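Local coordinates for B-agarase (Saccharophagus degradans, PDB 4BQ2), which hydrolyses the beta-1,4 linkages of agarose as a family 50 glycoside hydrolase, acting as an exo-beta-agarase, at residues 85-90 with 99-104; 540-545 with 556-561; 643-648 with 690-695. One frame throughout, in Å; residues are numbered along the deposited sequence. Where two conformers were deposited one is given.

Contact 1. Residues 85-90 with 99-104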
# COMPACT_ATOMS: atom_id res chain seq x y z
N GLN A 85 0.60 -11.98 -12.71
CA GLN A 85 -0.02 -11.93 -11.40
C GLN A 85 -1.54 -12.08 -11.63
O GLN A 85 -2.18 -11.21 -12.24
CB GLN A 85 0.29 -10.62 -10.65
CG GLN A 85 -0.51 -10.51 -9.35
CD GLN A 85 -0.25 -9.24 -8.57
OE1 GLN A 85 0.50 -8.36 -9.02
NE2 GLN A 85 -0.92 -9.10 -7.43
N PHE A 86 -2.08 -13.21 -11.18
CA PHE A 86 -3.51 -13.45 -11.23
C PHE A 86 -4.18 -12.98 -9.95
O PHE A 86 -3.68 -13.23 -8.82
CB PHE A 86 -3.79 -14.97 -11.37
CG PHE A 86 -4.15 -15.39 -12.75
CD1 PHE A 86 -4.80 -14.50 -13.64
CD2 PHE A 86 -3.90 -16.70 -13.18
CE1 PHE A 86 -5.19 -14.92 -14.91
CE2 PHE A 86 -4.27 -17.11 -14.44
CZ PHE A 86 -4.90 -16.22 -15.32
N TYR A 87 -5.33 -12.31 -10.13
CA TYR A 87 -6.25 -12.05 -9.05
C TYR A 87 -7.33 -13.10 -9.13
O TYR A 87 -7.93 -13.27 -10.18
CB TYR A 87 -6.85 -10.65 -9.21
CG TYR A 87 -5.84 -9.55 -8.93
CD1 TYR A 87 -5.04 -9.06 -9.94
CD2 TYR A 87 -5.69 -9.03 -7.65
CE1 TYR A 87 -4.10 -8.04 -9.70
CE2 TYR A 87 -4.76 -8.02 -7.38
CZ TYR A 87 -3.97 -7.54 -8.42
OH TYR A 87 -3.06 -6.53 -8.14
N LEU A 88 -7.53 -13.84 -8.03
CA LEU A 88 -8.58 -14.83 -7.96
C LEU A 88 -9.67 -14.22 -7.08
O LEU A 88 -9.43 -13.94 -5.91
CB LEU A 88 -8.04 -16.14 -7.37
CG LEU A 88 -9.16 -17.11 -6.94
CD1 LEU A 88 -9.81 -17.73 -8.17
CD2 LEU A 88 -8.63 -18.18 -5.95
N ASP A 89 -10.85 -13.99 -7.68
CA ASP A 89 -12.00 -13.48 -6.95
C ASP A 89 -13.06 -14.55 -7.02
O ASP A 89 -13.39 -15.03 -8.10
CB ASP A 89 -12.54 -12.21 -7.62
CG ASP A 89 -11.59 -11.02 -7.45
OD1 ASP A 89 -11.65 -10.38 -6.39
OD2 ASP A 89 -10.79 -10.74 -8.39
N VAL A 90 -13.59 -14.93 -5.86
CA VAL A 90 -14.59 -15.96 -5.78
C VAL A 90 -15.80 -15.30 -5.12
O VAL A 90 -15.67 -14.72 -4.04
CB VAL A 90 -14.09 -17.17 -4.96
CG1 VAL A 90 -15.16 -18.23 -4.83
CG2 VAL A 90 -12.84 -17.77 -5.61
N THR A 99 -10.71 -12.12 -2.32
CA THR A 99 -9.67 -11.93 -3.34
C THR A 99 -8.37 -12.53 -2.83
O THR A 99 -7.89 -12.17 -1.74
CB THR A 99 -9.44 -10.42 -3.64
OG1 THR A 99 -10.67 -9.80 -4.03
CG2 THR A 99 -8.42 -10.23 -4.77
N ARG A 100 -7.77 -13.40 -3.62
CA ARG A 100 -6.41 -13.85 -3.36
C ARG A 100 -5.65 -13.59 -4.62
O ARG A 100 -6.23 -13.36 -5.66
CB ARG A 100 -6.36 -15.35 -3.00
CG ARG A 100 -7.00 -15.72 -1.67
CD ARG A 100 -6.54 -17.13 -1.21
NE ARG A 100 -7.13 -17.45 0.10
CZ ARG A 100 -6.45 -17.72 1.22
NH1 ARG A 100 -5.12 -17.75 1.23
NH2 ARG A 100 -7.14 -17.98 2.34
N SER A 101 -4.33 -13.62 -4.54
CA SER A 101 -3.52 -13.35 -5.71
C SER A 101 -2.17 -14.00 -5.55
O SER A 101 -1.72 -14.28 -4.39
CB SER A 101 -3.36 -11.81 -5.91
OG SER A 101 -2.58 -11.56 -7.08
N ILE A 102 -1.50 -14.25 -6.68
CA ILE A 102 -0.15 -14.83 -6.66
C ILE A 102 0.52 -14.59 -8.01
O ILE A 102 -0.15 -14.29 -9.01
CB ILE A 102 -0.20 -16.35 -6.30
CG1 ILE A 102 1.19 -16.87 -5.93
CG2 ILE A 102 -0.82 -17.17 -7.43
CD1 ILE A 102 1.75 -16.18 -4.71
N ASP A 103 1.85 -14.71 -8.05
CA ASP A 103 2.61 -14.66 -9.30
C ASP A 103 2.58 -16.03 -9.95
O ASP A 103 2.63 -17.04 -9.24
CB ASP A 103 4.10 -14.36 -9.00
CG ASP A 103 4.73 -15.40 -8.11
OD1 ASP A 103 4.37 -15.43 -6.90
OD2 ASP A 103 5.58 -16.20 -8.62
N ILE A 104 2.48 -16.05 -11.28
CA ILE A 104 2.56 -17.26 -12.08
C ILE A 104 3.79 -17.15 -12.96
O ILE A 104 3.81 -16.40 -13.95
CB ILE A 104 1.31 -17.49 -12.97
CG1 ILE A 104 0.00 -17.24 -12.20
CG2 ILE A 104 1.41 -18.86 -13.62
CD1 ILE A 104 -0.25 -18.15 -10.97
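Residues 85-90 and 99-104 pair as the antiparallel arms of a beta hairpin, a buried contact within the CBM-like domain, and side chains of the non-hydrogen-bonded pairs add bonds to the backbone ladder. F86 with I102 and L88 with R100 are the hydrogen-bonded pairs; the straightest bond runs from L88 N to R100 O (2.7 Å, 167° at the hydrogen). Between them, S101 turns its hydroxyl back across the strands. A chi1 of -179° sets its OG beside its own carbonyl carbon, from where it donates to F86 O at 2.7 Å, above the carbonyl plane, while I102 N reaches the same oxygen within that plane. S101 OG in turn accepts from Q85 NE2 at 3.0 Å, lying in the plane of the amide. In the 667-669 loop, Q85 NE2 also donates to L667 O and OE1 accepts from H669 N, so that both ends of the amide are fixed. S101 OG also sits 4.0 Å above one face of the Y87 ring, toward its rim. Farther along the same face of the sheet, D89 and T99 lie side by side, and T99 OG1 donates to D89 OD1 at 2.6 Å. On the face that bears F86, L88, R100 and I102, F86 CD2 meets I104 CG1 at 4.1 Å. Flanked by strands 166-174 and 150-155, the pair is a beta hairpin embedded in the beta-rich, carbohydrate-binding-module-like fold.

Contact 2. Residues 540-545 with 556-561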
# COMPACT_ATOMS: atom_id res chain seq x y z
N ASN A 540 -39.14 17.47 -5.20
CA ASN A 540 -39.37 16.93 -6.52
C ASN A 540 -38.10 16.38 -7.13
O ASN A 540 -38.15 15.43 -7.88
CB ASN A 540 -40.01 17.96 -7.46
CG ASN A 540 -41.53 17.97 -7.36
OD1 ASN A 540 -42.19 16.93 -7.19
ND2 ASN A 540 -42.10 19.16 -7.48
N ALA A 541 -36.96 16.99 -6.82
CA ALA A 541 -35.69 16.48 -7.34
C ALA A 541 -35.34 15.12 -6.71
O ALA A 541 -34.88 14.20 -7.41
CB ALA A 541 -34.56 17.49 -7.17
N TRP A 542 -35.63 14.97 -5.43
CA TRP A 542 -35.24 13.77 -4.70
C TRP A 542 -36.36 12.76 -4.57
O TRP A 542 -36.15 11.68 -4.01
CB TRP A 542 -34.72 14.13 -3.31
CG TRP A 542 -33.38 14.84 -3.33
CD1 TRP A 542 -32.76 15.40 -4.41
CD2 TRP A 542 -32.53 15.09 -2.21
NE1 TRP A 542 -31.57 15.96 -4.03
CE2 TRP A 542 -31.40 15.78 -2.68
CE3 TRP A 542 -32.61 14.78 -0.84
CZ2 TRP A 542 -30.35 16.19 -1.83
CZ3 TRP A 542 -31.58 15.19 0.01
CH2 TRP A 542 -30.46 15.88 -0.50
N GLY A 543 -37.52 13.13 -5.11
CA GLY A 543 -38.72 12.30 -4.99
C GLY A 543 -39.19 12.17 -3.54
O GLY A 543 -39.69 11.13 -3.15
N LEU A 544 -39.03 13.23 -2.75
CA LEU A 544 -39.37 13.17 -1.32
C LEU A 544 -40.57 14.06 -0.97
O LEU A 544 -41.10 14.77 -1.82
CB LEU A 544 -38.16 13.58 -0.46
CG LEU A 544 -36.89 12.72 -0.41
CD1 LEU A 544 -35.83 13.38 0.46
CD2 LEU A 544 -37.18 11.32 0.11
N LYS A 545 -40.97 14.05 0.30
CA LYS A 545 -42.12 14.83 0.77
C LYS A 545 -41.80 15.52 2.08
O LYS A 545 -42.63 15.53 3.01
CB LYS A 545 -43.34 13.94 0.96
CG LYS A 545 -43.85 13.25 -0.30
CD LYS A 545 -45.01 12.33 0.06
CE LYS A 545 -44.64 11.40 1.22
NZ LYS A 545 -45.75 11.20 2.19
N VAL A 556 -31.57 13.39 6.45
CA VAL A 556 -32.41 12.70 5.48
C VAL A 556 -31.65 11.46 5.01
O VAL A 556 -30.48 11.57 4.59
CB VAL A 556 -32.66 13.59 4.24
CG1 VAL A 556 -33.30 12.79 3.10
CG2 VAL A 556 -33.46 14.82 4.62
N ASP A 557 -32.33 10.32 5.07
CA ASP A 557 -31.77 9.01 4.70
C ASP A 557 -31.75 8.73 3.16
O ASP A 557 -32.48 7.88 2.60
CB ASP A 557 -32.49 7.92 5.51
CG ASP A 557 -31.94 6.53 5.27
OD1 ASP A 557 -30.76 6.38 4.89
OD2 ASP A 557 -32.71 5.57 5.46
N VAL A 558 -30.89 9.48 2.47
CA VAL A 558 -30.72 9.34 1.03
C VAL A 558 -30.13 7.99 0.67
O VAL A 558 -30.22 7.54 -0.47
CB VAL A 558 -29.90 10.51 0.46
CG1 VAL A 558 -30.73 11.78 0.47
CG2 VAL A 558 -28.60 10.71 1.24
N LYS A 559 -29.57 7.31 1.67
CA LYS A 559 -28.90 6.03 1.49
C LYS A 559 -29.83 4.98 0.92
O LYS A 559 -29.41 4.13 0.16
CB LYS A 559 -28.31 5.59 2.82
CG LYS A 559 -27.77 4.18 2.91
CD LYS A 559 -26.99 4.02 4.22
CE LYS A 559 -27.62 4.75 5.41
NZ LYS A 559 -28.88 4.15 5.96
N ALA A 560 -31.12 5.05 1.27
CA ALA A 560 -32.10 4.11 0.74
C ALA A 560 -32.68 4.50 -0.65
O ALA A 560 -33.38 3.70 -1.27
CB ALA A 560 -33.21 3.87 1.76
N LEU A 561 -32.38 5.70 -1.14
CA LEU A 561 -32.88 6.15 -2.45
C LEU A 561 -31.99 5.68 -3.61
O LEU A 561 -30.76 5.69 -3.49
CB LEU A 561 -32.99 7.69 -2.52
CG LEU A 561 -33.73 8.42 -1.38
CD1 LEU A 561 -33.62 9.95 -1.51
CD2 LEU A 561 -35.19 7.98 -1.35
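W542 and L544 meet V556, V558 and L561 through apolar side chains, in a small cluster between the end of helix 535-542 and the loop that leads into helix 565-593. The closest approach is at the six-membered ring of the indole, where W542 CZ3 lies 3.5 Å from V558 CG1; the methyl comes in obliquely, and CE3 is its next neighbour. V556 CG1 stands near the plane of the same ring at its edge, 4.3 Å from W542 CZ3. That methyl also faces L544, and the two side chains reach toward each other tip to tip, with L544 CD1 and V556 CG1 3.7 Å apart. L544 holds CG anti to its carbonyl carbon (chi1 -67°) and runs on extended (chi2 178°), which carries CD1 out to V556. The L544 and L561 side chains cross at a slant, L544 CD2 lying 4.1 Å from L561 CD1, which also rests against the carbonyl oxygen of W542.

The backbone turns are consistent with this placement. G543 leaves the helix with positive phi (65°), and the chain then brings L544 round beside the indole, its CD1 in plane at the ring edge. In the partner segment D557 centres an inverse gamma turn, followed by a short 3-10 segment, 558-560, closed by a bond from L561 N to V558 O at 2.9 Å. The indole is anchored by its NE1 to D570 of helix 565-593 and packs on L567 of that helix, on L528 and Y532 of helix 519-532, and on L511 of helix 505-511.

Contact 3. Residues 643-648 with 690-695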
# COMPACT_ATOMS: atom_id res chain seq x y z
N GLU A 643 -6.51 16.56 -19.28
CA GLU A 643 -7.41 17.68 -19.06
C GLU A 643 -7.00 18.52 -17.83
O GLU A 643 -7.18 19.74 -17.83
CB GLU A 643 -8.88 17.22 -18.92
CG GLU A 643 -9.87 18.36 -18.69
CD GLU A 643 -10.84 18.09 -17.53
OE1 GLU A 643 -10.41 18.03 -16.33
OE2 GLU A 643 -12.06 17.93 -17.81
N LEU A 644 -6.46 17.88 -16.79
CA LEU A 644 -6.01 18.63 -15.62
C LEU A 644 -4.76 19.42 -15.94
O LEU A 644 -4.61 20.53 -15.46
CB LEU A 644 -5.68 17.67 -14.45
CG LEU A 644 -6.80 16.80 -13.93
CD1 LEU A 644 -6.25 15.87 -12.85
CD2 LEU A 644 -7.89 17.67 -13.35
N ASP A 645 -3.87 18.83 -16.74
CA ASP A 645 -2.59 19.42 -17.09
C ASP A 645 -1.82 19.85 -15.83
O ASP A 645 -1.31 20.98 -15.77
CB ASP A 645 -2.77 20.64 -18.03
CG ASP A 645 -1.47 21.03 -18.74
OD1 ASP A 645 -0.53 20.18 -18.80
OD2 ASP A 645 -1.39 22.19 -19.23
N LYS A 646 -1.74 18.96 -14.83
CA LYS A 646 -1.01 19.24 -13.59
C LYS A 646 0.18 18.31 -13.48
O LYS A 646 0.06 17.10 -13.74
CB LYS A 646 -1.84 19.02 -12.29
CG LYS A 646 -2.96 20.00 -11.99
CD LYS A 646 -2.48 21.39 -11.53
CE LYS A 646 -1.83 21.37 -10.15
NZ LYS A 646 -1.62 22.75 -9.64
N PRO A 647 1.30 18.84 -12.99
CA PRO A 647 2.40 17.96 -12.65
C PRO A 647 1.91 17.02 -11.55
O PRO A 647 1.10 17.41 -10.68
CB PRO A 647 3.47 18.92 -12.15
CG PRO A 647 2.73 20.15 -11.71
CD PRO A 647 1.57 20.25 -12.65
N SER A 648 2.39 15.79 -11.60
CA SER A 648 1.84 14.72 -10.76
C SER A 648 2.99 13.90 -10.18
O SER A 648 4.10 13.93 -10.68
CB SER A 648 0.92 13.83 -11.62
OG SER A 648 -0.14 14.63 -12.20
N ASN A 690 5.13 9.08 -19.20
CA ASN A 690 3.91 9.84 -19.02
C ASN A 690 4.31 11.32 -18.79
O ASN A 690 5.01 11.62 -17.83
CB ASN A 690 3.08 9.27 -17.86
CG ASN A 690 1.74 9.95 -17.73
OD1 ASN A 690 1.69 11.18 -17.67
ND2 ASN A 690 0.63 9.18 -17.72
N PRO A 691 3.90 12.23 -19.69
CA PRO A 691 4.37 13.62 -19.61
C PRO A 691 3.87 14.40 -18.39
O PRO A 691 4.38 15.47 -18.12
CB PRO A 691 3.83 14.25 -20.91
CG PRO A 691 2.70 13.38 -21.34
CD PRO A 691 3.01 11.99 -20.85
N TYR A 692 2.87 13.87 -17.67
CA TYR A 692 2.34 14.51 -16.47
C TYR A 692 3.11 14.21 -15.18
O TYR A 692 2.96 14.94 -14.20
CB TYR A 692 0.83 14.23 -16.33
CG TYR A 692 0.17 14.75 -17.59
CD1 TYR A 692 0.02 16.11 -17.79
CD2 TYR A 692 -0.20 13.87 -18.64
CE1 TYR A 692 -0.53 16.62 -18.97
CE2 TYR A 692 -0.76 14.37 -19.83
CZ TYR A 692 -0.90 15.75 -19.98
OH TYR A 692 -1.44 16.28 -21.12
N PHE A 693 3.93 13.17 -15.17
CA PHE A 693 4.60 12.78 -13.92
C PHE A 693 5.96 13.38 -13.76
O PHE A 693 6.75 13.34 -14.69
CB PHE A 693 4.64 11.24 -13.75
CG PHE A 693 3.32 10.71 -13.32
CD1 PHE A 693 2.98 10.70 -11.97
CD2 PHE A 693 2.39 10.28 -14.25
CE1 PHE A 693 1.74 10.25 -11.53
CE2 PHE A 693 1.14 9.81 -13.82
CZ PHE A 693 0.82 9.80 -12.47
N VAL A 694 6.19 13.98 -12.60
CA VAL A 694 7.52 14.48 -12.25
C VAL A 694 8.35 13.60 -11.32
O VAL A 694 9.46 14.00 -10.92
CB VAL A 694 7.47 15.92 -11.69
CG1 VAL A 694 6.67 16.81 -12.67
CG2 VAL A 694 6.86 15.94 -10.27
N GLY A 695 7.85 12.42 -11.01
CA GLY A 695 8.60 11.46 -10.20
C GLY A 695 7.75 10.29 -9.71
O GLY A 695 6.54 10.25 -9.91
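The F693 ring carries the S648 methylene over one face, with S648 CB 3.6 Å above the plane and offset toward the rim, a CH-pi contact; at the ring edge, in plane, stands N690 CG. At the Y692 ring, D645 OD1 lies in plane at the edge, 3.6 Å from Y692 CE1, and the carboxylate is turned 89° from the ring. This carboxylate is held by W271 NE1 at OD1 and by a salt bridge from K266 at OD2. The backbones begin a parallel pairing at S648 and F693. V694 N donates to S648 O at 2.8 Å, nearly straight, whereas the bond from S648 N to Y692 O is weak because it is bent to 126°. S648 OG, anti to its carbonyl carbon (chi1 -58°), turns back to donate to K646 O at 2.9 Å. P647 CB rests on V694 CG1 at 3.9 Å, and both residues pack on W271. An Asx turn, N690 OD1 accepting from Y692 N, leads the chain into strand 693-699. Adjacent parallel strands 624-627, 648-652 and 693-699, each following a helix, are consistent with the (beta/alpha)8 barrel expected of this family; 280-287 lies beyond 693-699, while helix 641-644 covers Y692 and F693.

How the contacts relate
All three contacts are largely buried, but they lie in separate parts of the chain, with nearest atoms about 17 Å apart for contacts 1 and 3, 23 Å for contacts 1 and 2, and 24 Å for contacts 2 and 3. They share no helix or strand. Contact 2 is the most peripheral, its centre about 37 Å from that of the chain, against about 17 Å for contact 1 and 22 Å for contact 3. Contact 1 is a full antiparallel ladder, local in sequence, with added side-chain bonds; contact 3, bridging 41 intervening residues, is the two-bond beginning of a parallel pairing, joined by ring contacts. Contact 2 joins loop and helix end by apolar side chains instead.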